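Local atomic coordinates of Wss1p (Saccharomyces cerevisiae FostersO, PDB entry 5XBN), a protein that cleaves DNA-bound proteins as a zinc metalloendopeptidase and takes part in the repair of toxic DNA-protein cross-links. Residues Ser88-Arg93 and His115-Asn120. Residues are numbered along the deposited sequence; the frame is centred on the assembly and turned at random.
Sequences SKIMLR and HELTHN. With ZN (zinc ion), chain B.
One strand residue, Ile-90, makes every close contact with the catalytic helix of this HExxH zinc protease, and it packs directly against the active-site Glu-116 of that motif. No hydrogen bond joins the two segments. With CG2 anti to the backbone N and CG1 beside it (chi1 -76°), both branches of Ile-90 touch CB of Glu-116. CG2 lies 3.8 Å from that CB, CD1 4.0 Å from it, and the side chains meet obliquely. CD1, at the end of the longer branch, reaches on to CD2 of Leu-117 at 4.0 Å, those two side chains crossing at about a right angle. The same methyl comes within 4.2 Å of Asn-120 OD1, an amide oxygen that accepts a hydrogen bond from Asn-83 of the neighbouring strand 81-84. Asn-83 also binds the backbone O of Glu-116, tying this part of the helix to strand 81-84. Thus the methylene base of Glu-116 rests on the sheet, while its chain bends at chi2 (-57°) and carries the carboxylate toward the metal side. With an alanine here, CG2 and CD1 would be gone, and the CB of Glu-116 and the methyl of Leu-117 would probably lose their strand partner. His-115 and His-119, four residues apart in the HExxH motif, hold the zinc ion together with His-125 and a water. The ring of His-119 is fixed by ND1 bonding to the carbonyl of Phe-122, and its NE2 meets the zinc at 2.1 Å, while the water oxygen binds the zinc at 2.0 Å.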
loop_
_atom_site.group_PDB
_atom_site.type_symbol
_atom_site.label_atom_id
_atom_site.label_comp_id
_atom_site.label_asym_id
_atom_site.label_seq_id
_atom_site.Cartn_x
_atom_site.Cartn_y
_atom_site.Cartn_z
ATOM N N SER A 88 1.476 -10.163 -7.026
ATOM C CA SER A 88 2.799 -10.731 -6.805
ATOM C C SER A 88 3.716 -9.669 -6.206
ATOM O O SER A 88 4.480 -9.923 -5.270
ATOM C CB SER A 88 3.400 -11.263 -8.096
ATOM O OG SER A 88 4.600 -11.941 -7.783
ATOM N N LYS A 89 3.627 -8.471 -6.755
ATOM C CA LYS A 89 4.386 -7.349 -6.209
ATOM C C LYS A 89 3.548 -6.088 -6.271
ATOM O O LYS A 89 2.996 -5.749 -7.319
ATOM C CB LYS A 89 5.704 -7.159 -6.975
ATOM C CG LYS A 89 6.632 -6.109 -6.352
ATOM C CD LYS A 89 7.878 -5.861 -7.203
ATOM C CE LYS A 89 8.796 -7.058 -7.247
ATOM N NZ LYS A 89 9.970 -6.807 -8.150
ATOM N N ILE A 90 3.421 -5.406 -5.135
ATOM C CA ILE A 90 2.844 -4.076 -5.146
ATOM C C ILE A 90 3.939 -3.117 -4.760
ATOM O O ILE A 90 4.626 -3.342 -3.768
ATOM C CB ILE A 90 1.647 -3.946 -4.190
ATOM C CG1 ILE A 90 0.436 -4.631 -4.819
ATOM C CG2 ILE A 90 1.304 -2.473 -3.966
ATOM C CD1 ILE A 90 -0.783 -4.637 -3.918
HETATM N N MSE A 91 4.146 -2.099 -5.595
HETATM C CA MSE A 91 5.119 -1.051 -5.307
HETATM C C MSE A 91 4.395 0.209 -4.859
HETATM O O MSE A 91 3.371 0.577 -5.425
HETATM C CB MSE A 91 6.005 -0.784 -6.535
HETATM C CG MSE A 91 6.825 -2.007 -6.890
HETATM SE SE MSE A 91 7.926 -2.010 -8.519
HETATM C CE MSE A 91 6.519 -2.183 -9.810
ATOM N N LEU A 92 4.916 0.848 -3.817
ATOM C CA LEU A 92 4.347 2.089 -3.299
ATOM C C LEU A 92 5.403 3.171 -3.232
ATOM O O LEU A 92 6.485 2.937 -2.714
ATOM C CB LEU A 92 3.778 1.891 -1.890
ATOM C CG LEU A 92 2.590 0.957 -1.629
ATOM C CD1 LEU A 92 2.290 0.943 -0.117
ATOM C CD2 LEU A 92 1.390 1.414 -2.426
ATOM N N ARG A 93 5.076 4.358 -3.724
ATOM C CA ARG A 93 5.887 5.542 -3.460
ATOM C C ARG A 93 5.618 6.004 -2.037
ATOM O O ARG A 93 4.466 6.236 -1.676
ATOM C CB ARG A 93 5.570 6.665 -4.446
ATOM C CG ARG A 93 6.410 7.919 -4.198
ATOM C CD ARG A 93 5.896 9.096 -5.026
ATOM N NE ARG A 93 6.156 8.953 -6.459
ATOM C CZ ARG A 93 7.298 9.281 -7.052
ATOM N NH1 ARG A 93 8.306 9.765 -6.336
ATOM N NH2 ARG A 93 7.434 9.132 -8.360
ATOM N N HIS A 115 -5.909 1.420 -3.899
ATOM C CA HIS A 115 -5.944 1.437 -5.358
ATOM C C HIS A 115 -5.235 0.210 -5.914
ATOM O O HIS A 115 -5.749 -0.493 -6.784
ATOM C CB HIS A 115 -5.276 2.716 -5.896
ATOM C CG HIS A 115 -5.264 2.828 -7.395
ATOM N ND1 HIS A 115 -5.954 3.817 -8.070
ATOM C CD2 HIS A 115 -4.637 2.093 -8.347
ATOM C CE1 HIS A 115 -5.758 3.679 -9.369
ATOM N NE2 HIS A 115 -4.957 2.644 -9.567
ATOM N N GLU A 116 -4.033 -0.052 -5.422
ATOM C CA GLU A 116 -3.282 -1.177 -5.966
ATOM C C GLU A 116 -3.857 -2.531 -5.577
ATOM O O GLU A 116 -3.779 -3.459 -6.362
ATOM C CB GLU A 116 -1.812 -1.101 -5.545
ATOM C CG GLU A 116 -1.139 0.201 -5.996
ATOM C CD GLU A 116 -1.216 0.431 -7.489
ATOM O OE1 GLU A 116 -1.317 -0.546 -8.256
ATOM O OE2 GLU A 116 -1.154 1.599 -7.907
ATOM N N LEU A 117 -4.425 -2.649 -4.374
ATOM C CA LEU A 117 -5.107 -3.889 -3.997
ATOM C C LEU A 117 -6.284 -4.165 -4.925
ATOM O O LEU A 117 -6.577 -5.305 -5.244
ATOM C CB LEU A 117 -5.595 -3.833 -2.545
ATOM C CG LEU A 117 -4.472 -4.041 -1.521
ATOM C CD1 LEU A 117 -4.998 -3.746 -0.120
ATOM C CD2 LEU A 117 -3.923 -5.478 -1.626
ATOM N N THR A 118 -6.964 -3.112 -5.351
ATOM C CA THR A 118 -8.100 -3.279 -6.257
ATOM C C THR A 118 -7.641 -3.958 -7.554
ATOM O O THR A 118 -8.374 -4.749 -8.131
ATOM C CB THR A 118 -8.772 -1.919 -6.552
ATOM O OG1 THR A 118 -9.187 -1.314 -5.315
ATOM C CG2 THR A 118 -9.988 -2.082 -7.441
ATOM N N HIS A 119 -6.404 -3.680 -7.969
ATOM C CA HIS A 119 -5.823 -4.301 -9.163
ATOM C C HIS A 119 -5.483 -5.792 -8.992
ATOM O O HIS A 119 -5.135 -6.458 -9.970
ATOM C CB HIS A 119 -4.553 -3.544 -9.593
ATOM C CG HIS A 119 -4.819 -2.250 -10.305
ATOM N ND1 HIS A 119 -5.737 -2.138 -11.329
ATOM C CD2 HIS A 119 -4.284 -1.018 -10.143
ATOM C CE1 HIS A 119 -5.753 -0.889 -11.764
ATOM N NE2 HIS A 119 -4.874 -0.189 -11.067
ATOM N N ASN A 120 -5.568 -6.323 -7.774
ATOM C CA ASN A 120 -5.529 -7.787 -7.606
ATOM C C ASN A 120 -6.696 -8.430 -8.337
ATOM O O ASN A 120 -6.609 -9.579 -8.793
ATOM C CB ASN A 120 -5.582 -8.191 -6.122
ATOM C CG ASN A 120 -4.227 -8.119 -5.442
ATOM O OD1 ASN A 120 -3.355 -7.330 -5.838
ATOM N ND2 ASN A 120 -4.041 -8.941 -4.409
HETATM ZN ZN ZN B . -4.530 1.830 -11.307
HETATM O O HOH W 1 -2.916 2.447 -12.239
#